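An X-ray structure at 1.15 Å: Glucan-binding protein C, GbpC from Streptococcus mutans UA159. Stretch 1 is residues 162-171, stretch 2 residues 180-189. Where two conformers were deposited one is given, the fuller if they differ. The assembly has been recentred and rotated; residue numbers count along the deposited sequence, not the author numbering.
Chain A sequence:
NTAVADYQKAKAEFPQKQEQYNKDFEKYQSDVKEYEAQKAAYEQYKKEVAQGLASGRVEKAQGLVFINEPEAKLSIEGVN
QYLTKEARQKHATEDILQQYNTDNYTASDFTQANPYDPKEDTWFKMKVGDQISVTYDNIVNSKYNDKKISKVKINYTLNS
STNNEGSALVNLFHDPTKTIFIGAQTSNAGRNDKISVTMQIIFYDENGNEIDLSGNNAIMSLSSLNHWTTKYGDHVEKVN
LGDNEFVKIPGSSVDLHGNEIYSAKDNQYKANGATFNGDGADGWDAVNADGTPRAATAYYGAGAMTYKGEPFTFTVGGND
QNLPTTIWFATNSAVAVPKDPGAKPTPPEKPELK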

ATOM      1  N   THR A 162       2.833  18.240  -5.185  1.00  9.19           N
ATOM      2  CA  THR A 162       1.984  18.511  -6.328  1.00 10.01           C
ATOM      3  C   THR A 162       1.247  19.852  -6.223  1.00  9.28           C
ATOM      4  O   THR A 162       0.605  20.251  -7.207  1.00 10.48           O
ATOM      5  N   ASN A 163       1.294  20.515  -5.056  1.00 10.28           N
ATOM      6  CA  ASN A 163       0.671  21.823  -4.970  1.00 11.17           C
ATOM      7  C   ASN A 163       1.704  22.914  -5.246  1.00 12.07           C
ATOM      8  O   ASN A 163       2.865  22.638  -5.573  1.00 11.80           O
ATOM      9  N   ASN A 164       1.263  24.171  -5.180  1.00 12.32           N
ATOM     10  CA  ASN A 164       2.143  25.305  -5.453  1.00 13.66           C
ATOM     11  C   ASN A 164       2.562  26.020  -4.173  1.00 14.81           C
ATOM     12  O   ASN A 164       2.944  27.184  -4.203  1.00 17.26           O
ATOM     13  N   GLU A 165       2.515  25.322  -3.046  1.00 13.58           N
ATOM     14  CA  GLU A 165       2.818  25.895  -1.743  0.58 14.37           C
ATOM     15  C   GLU A 165       3.975  25.181  -1.056  1.00 14.44           C
ATOM     16  O   GLU A 165       4.284  25.503   0.103  1.00 16.06           O
ATOM     17  N   GLY A 166       4.615  24.219  -1.722  1.00 12.50           N
ATOM     18  CA  GLY A 166       5.729  23.504  -1.087  1.00 13.66           C
ATOM     19  C   GLY A 166       5.309  22.765   0.163  1.00 11.05           C
ATOM     20  O   GLY A 166       6.063  22.729   1.139  1.00 12.64           O
ATOM     21  N   SER A 167       4.105  22.173   0.149  1.00 10.85           N
ATOM     22  CA  SER A 167       3.561  21.589   1.368  1.00  9.96           C
ATOM     23  C   SER A 167       2.763  20.345   1.024  1.00  9.21           C
ATOM     24  O   SER A 167       2.377  20.108  -0.137  1.00 10.19           O
ATOM     25  N   ALA A 168       2.532  19.529   2.050  1.00  8.39           N
ATOM     26  CA  ALA A 168       1.622  18.409   1.887  1.00  8.38           C
ATOM     27  C   ALA A 168       1.034  18.125   3.266  1.00  8.59           C
ATOM     28  O   ALA A 168       1.675  18.373   4.291  1.00  9.97           O
ATOM     29  N   LEU A 169      -0.207  17.634   3.276  1.00  7.91           N
ATOM     30  CA  LEU A 169      -0.867  17.268   4.509  1.00  7.48           C
ATOM     31  C   LEU A 169      -0.543  15.812   4.852  1.00  7.33           C
ATOM     32  O   LEU A 169      -0.634  14.927   3.982  1.00  7.95           O
ATOM     33  N   VAL A 170      -0.283  15.542   6.131  1.00  7.44           N
ATOM     34  CA  VAL A 170       0.161  14.236   6.602  1.00  7.28           C
ATOM     35  C   VAL A 170      -0.707  13.782   7.754  1.00  8.55           C
ATOM     36  O   VAL A 170      -0.938  14.543   8.712  1.00  8.39           O
ATOM     37  N   ASN A 171      -1.154  12.533   7.697  1.00  7.60           N
ATOM     38  CA  ASN A 171      -1.674  11.799   8.845  1.00  7.80           C
ATOM     39  C   ASN A 171      -0.570  10.812   9.221  1.00  7.91           C
ATOM     40  O   ASN A 171      -0.246   9.901   8.436  1.00  8.71           O
ATOM     41  N   ILE A 180       2.874   6.536   7.008  1.00  8.85           N
ATOM     42  CA  ILE A 180       2.306   7.858   6.775  1.00  8.44           C
ATOM     43  C   ILE A 180       1.303   7.811   5.630  1.00  7.40           C
ATOM     44  O   ILE A 180       1.491   7.106   4.623  1.00  8.95           O
ATOM     45  N   PHE A 181       0.270   8.642   5.766  1.00  7.84           N
ATOM     46  CA  PHE A 181      -0.675   8.915   4.686  1.00  7.79           C
ATOM     47  C   PHE A 181      -0.478  10.380   4.331  1.00  8.14           C
ATOM     48  O   PHE A 181      -0.587  11.236   5.210  1.00 12.03           O
ATOM     49  N   ILE A 182      -0.082  10.674   3.098  1.00  7.69           N
ATOM     50  CA  ILE A 182       0.283  12.037   2.686  1.00  7.43           C
ATOM     51  C   ILE A 182      -0.451  12.412   1.410  1.00  7.49           C
ATOM     52  O   ILE A 182      -0.717  11.560   0.545  1.00  8.40           O
ATOM     53  N   GLY A 183      -0.797  13.696   1.288  1.00  7.40           N
ATOM     54  CA  GLY A 183      -1.435  14.131   0.059  1.00  8.75           C
ATOM     55  C   GLY A 183      -1.438  15.640  -0.065  1.00  8.03           C
ATOM     56  O   GLY A 183      -1.150  16.368   0.885  1.00  8.44           O
ATOM     57  N   ALA A 184      -1.818  16.105  -1.259  1.00  8.46           N
ATOM     58  CA  ALA A 184      -1.905  17.535  -1.542  1.00  8.54           C
ATOM     59  C   ALA A 184      -2.762  17.720  -2.772  1.00  8.57           C
ATOM     60  O   ALA A 184      -2.950  16.804  -3.559  1.00  9.82           O
ATOM     61  N   GLN A 185      -3.240  18.961  -2.968  1.00  9.18           N
ATOM     62  CA  GLN A 185      -3.862  19.280  -4.255  1.00 10.10           C
ATOM     63  C   GLN A 185      -2.857  19.051  -5.381  1.00 10.04           C
ATOM     64  O   GLN A 185      -1.636  19.194  -5.180  1.00  9.53           O
ATOM     65  N   THR A 186      -3.370  18.707  -6.577  1.00 10.47           N
ATOM     66  CA  THR A 186      -2.555  18.712  -7.791  1.00 10.39           C
ATOM     67  C   THR A 186      -2.849  20.036  -8.481  1.00 11.08           C
ATOM     68  O   THR A 186      -3.875  20.194  -9.159  1.00 11.27           O
ATOM     69  N   SER A 187      -1.977  21.014  -8.253  1.00 10.68           N
ATOM     70  CA  SER A 187      -2.296  22.379  -8.639  1.00 11.50           C
ATOM     71  C   SER A 187      -2.106  22.645 -10.126  1.00 12.62           C
ATOM     72  O   SER A 187      -2.723  23.580 -10.641  1.00 15.32           O
ATOM     73  N   ASN A 188      -1.237  21.899 -10.794  1.00 12.46           N
ATOM     74  CA  ASN A 188      -0.871  22.193 -12.177  1.00 12.45           C
ATOM     75  C   ASN A 188      -1.280  21.076 -13.115  1.00 13.33           C
ATOM     76  O   ASN A 188      -1.356  19.923 -12.708  1.00 13.74           O
ATOM     77  N   ALA A 189      -1.546  21.457 -14.370  1.00 14.42           N
ATOM     78  CA  ALA A 189      -1.718  20.491 -15.444  1.00 14.64           C
ATOM     79  C   ALA A 189      -0.363  19.938 -15.891  1.00 12.52           C
ATOM     80  O   ALA A 189       0.689  20.492 -15.584  1.00 15.13           O
TER

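The two stretches meet as an antiparallel strand pair, 167-171 against 180-184, which gives way to a looser apposition of loops where 162-164 lies alongside 185-188. Together they bury 665 Å² of surface, and the character of the packing changes from apolar on the strands to polar on the loops.

Within the strand pair the backbone sets the spacing. L169 and G183 exchange two hydrogen bonds (L169 N to G183 O, 2.9 Å; G183 N to L169 O, 3.0 Å), and N171 and F181 do the same (N171 N to F181 O, 2.9 Å; F181 N to N171 O, 3.0 Å). Between these pairs, V170 and I182 form the non-hydrogen-bonded pair, their CA atoms 4.5 Å apart, so that their side chains rise together from one face of the sheet. V170 (chi1 t) sets CG2 3.7 Å from CD1 of I182, whose extended tt side chain runs along this face. The other branch of V170 turns to the preceding isoleucine: CG1 lies 3.3 Å from CG1 of I180, also tt, a tight fit. V170 thus packs against both isoleucines of the partner strand, CG1 toward I180 and CG2 toward I182. Farther along, the small A168 points toward the partner strand and leaves room for the I182 side chain, with A168 CB 3.7 Å from I182 CG1. A184 also points toward its partner strand, and its CB reaches to 4.4 Å from CB of A168, a loose apolar contact between two short bumps.

The other face, carrying L169, N171 and F181, is less interlocked. N171 and F181 both adopt t at chi1 and touch near their bases, CB to CB at 4.2 Å, while the ring of F181 leads away. The end of L169 (tp) likewise leads away, and opposite it G183 offers no side chain to meet it.

Beyond the strands, T162 points into the partner loop with chi1 p. This places OG1 2.8 Å from Q185 O, to which it donates a hydrogen bond, and 3.7 Å from A184 CB, so one hydroxyl both anchors the loop and packs against the alanine methyl. The carbonyl oxygen T162 O accepts from S187 N at 2.9 Å and from a water at 2.8 Å; that water in turn accepts from N188 N at 3.0 Å, filling the gap beside the direct bond.

N163 (chi1 p) turns sideways and braces its own turn, OD1 accepting from E165 N at 2.9 Å and ND2 donating to S167 OG at 3.0 Å. Its ND2 also covers the A184 methyl, 3.9 Å from CB. S187 (chi1 m) points inward and lodges its OG against the N163 backbone, 3.1 Å from N163 CA.

At the exposed end, N164 and N188, both m at chi1, reach across and pair their amides reciprocally: N164 ND2 donates to N188 OD1 (2.9 Å) and N188 ND2 to N164 OD1 (3.0 Å). The S187 CB lies under this clasp, 3.4 Å from N164 ND2.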

ATOM      1  CB  THR A 162       0.994  17.364  -6.542  1.00  9.48           C
ATOM      2  OG1 THR A 162       0.314  17.155  -5.302  1.00  9.78           O
ATOM      3  CG2 THR A 162       1.714  16.080  -6.898  1.00 10.60           C
ATOM      4  CB  ASN A 163      -0.118  21.978  -3.658  1.00 11.74           C
ATOM      5  CG  ASN A 163       0.751  22.154  -2.402  1.00 10.72           C
ATOM      6  OD1 ASN A 163       1.945  22.513  -2.479  1.00 10.89           O
ATOM      7  ND2 ASN A 163       0.155  21.913  -1.254  1.00 11.43           N
ATOM      8  CB  ASN A 164       1.525  26.261  -6.470  1.00 15.63           C
ATOM      9  CG  ASN A 164       1.573  25.688  -7.877  1.00 16.39           C
ATOM     10  OD1 ASN A 164       2.537  25.026  -8.223  1.00 18.33           O
ATOM     11  ND2 ASN A 164       0.573  25.987  -8.691  1.00 17.40           N
ATOM     12  CB  GLU A 165       1.572  25.848  -0.841  0.58 19.45           C
ATOM     13  CG  GLU A 165       0.313  26.475  -1.445  0.58 25.75           C
ATOM     14  CD  GLU A 165      -0.945  26.149  -0.644  0.58 31.33           C
ATOM     15  OE1 GLU A 165      -0.889  26.154   0.605  0.58 32.36           O
ATOM     16  OE2 GLU A 165      -1.984  25.875  -1.268  0.58 34.37           O
ATOM     17  CB  SER A 167       2.629  22.590   2.069  1.00 12.20           C
ATOM     18  OG  SER A 167       1.437  22.761   1.291  1.00 13.91           O
ATOM     19  CB  ALA A 168       2.371  17.167   1.364  1.00  9.83           C
ATOM     20  CB  LEU A 169      -2.363  17.477   4.357  1.00  9.19           C
ATOM     21  CG  LEU A 169      -3.199  17.290   5.641  1.00 11.05           C
ATOM     22  CD1 LEU A 169      -2.807  18.333   6.697  1.00 12.48           C
ATOM     23  CD2 LEU A 169      -4.682  17.354   5.300  1.00 12.16           C
ATOM     24  CB  VAL A 170       1.634  14.267   7.062  1.00  8.33           C
ATOM     25  CG1 VAL A 170       2.040  12.941   7.707  1.00  9.93           C
ATOM     26  CG2 VAL A 170       2.517  14.570   5.866  1.00  9.86           C
ATOM     27  CB  ASN A 171      -2.944  11.078   8.415  1.00  9.50           C
ATOM     28  CG  ASN A 171      -3.681  10.426   9.561  1.00 12.87           C
ATOM     29  OD1 ASN A 171      -3.373  10.610  10.755  1.00 17.01           O
ATOM     30  ND2 ASN A 171      -4.709   9.686   9.196  1.00 13.78           N
ATOM     31  CB  ILE A 180       3.503   8.755   6.469  1.00 13.34           C
ATOM     32  CG1 ILE A 180       3.230  10.181   6.326  1.00 15.89           C
ATOM     33  CG2 ILE A 180       4.220   8.412   5.193  1.00 19.24           C
ATOM     34  CD1 ILE A 180       4.596  10.897   5.910  1.00 21.14           C
ATOM     35  CB  PHE A 181      -2.110   8.605   5.136  1.00 10.02           C
ATOM     36  CG  PHE A 181      -3.063   8.383   4.026  1.00 11.33           C
ATOM     37  CD1 PHE A 181      -3.885   7.280   4.049  1.00 17.98           C
ATOM     38  CD2 PHE A 181      -3.212   9.310   3.012  1.00 19.79           C
ATOM     39  CE1 PHE A 181      -4.817   7.054   3.038  1.00 22.04           C
ATOM     40  CE2 PHE A 181      -4.170   9.084   1.976  1.00 23.89           C
ATOM     41  CZ  PHE A 181      -4.916   7.954   1.987  1.00 23.49           C
ATOM     42  CB  ILE A 182       1.821  12.148   2.576  1.00  8.12           C
ATOM     43  CG1 ILE A 182       2.273  13.558   2.272  1.00  8.39           C
ATOM     44  CG2 ILE A 182       2.412  11.181   1.550  1.00  9.40           C
ATOM     45  CD1 ILE A 182       3.771  13.795   2.453  1.00  9.29           C
ATOM     46  CB  ALA A 184      -0.520  18.101  -1.805  1.00 10.39           C
ATOM     47  CB  GLN A 185      -4.331  20.744  -4.249  1.00 11.39           C
ATOM     48  CG  GLN A 185      -4.968  21.230  -5.566  1.00 12.61           C
ATOM     49  CD  GLN A 185      -6.214  20.406  -5.971  1.00 13.00           C
ATOM     50  OE1 GLN A 185      -6.112  19.254  -6.427  1.00 12.85           O
ATOM     51  NE2 GLN A 185      -7.393  21.036  -5.903  1.00 16.58           N
ATOM     52  CB  THR A 186      -2.912  17.530  -8.690  1.00 10.27           C
ATOM     53  OG1 THR A 186      -2.816  16.317  -7.922  1.00 10.39           O
ATOM     54  CG2 THR A 186      -1.947  17.426  -9.872  1.00 10.80           C
ATOM     55  CB  SER A 187      -1.419  23.351  -7.855  1.00 13.88           C
ATOM     56  OG  SER A 187      -1.678  23.239  -6.469  1.00 12.93           O
ATOM     57  CB  ASN A 188       0.627  22.384 -12.247  1.00 14.50           C
ATOM     58  CG  ASN A 188       1.098  23.442 -11.279  1.00 15.67           C
ATOM     59  OD1 ASN A 188       0.572  24.562 -11.263  1.00 19.76           O
ATOM     60  ND2 ASN A 188       2.085  23.110 -10.459  1.00 16.85           N
ATOM     61  CB  ALA A 189      -2.379  21.201 -16.637  1.00 16.99           C
TER
HETATM   62  O   HOH W   1       0.722  19.844  -9.926  1.00 12.85           O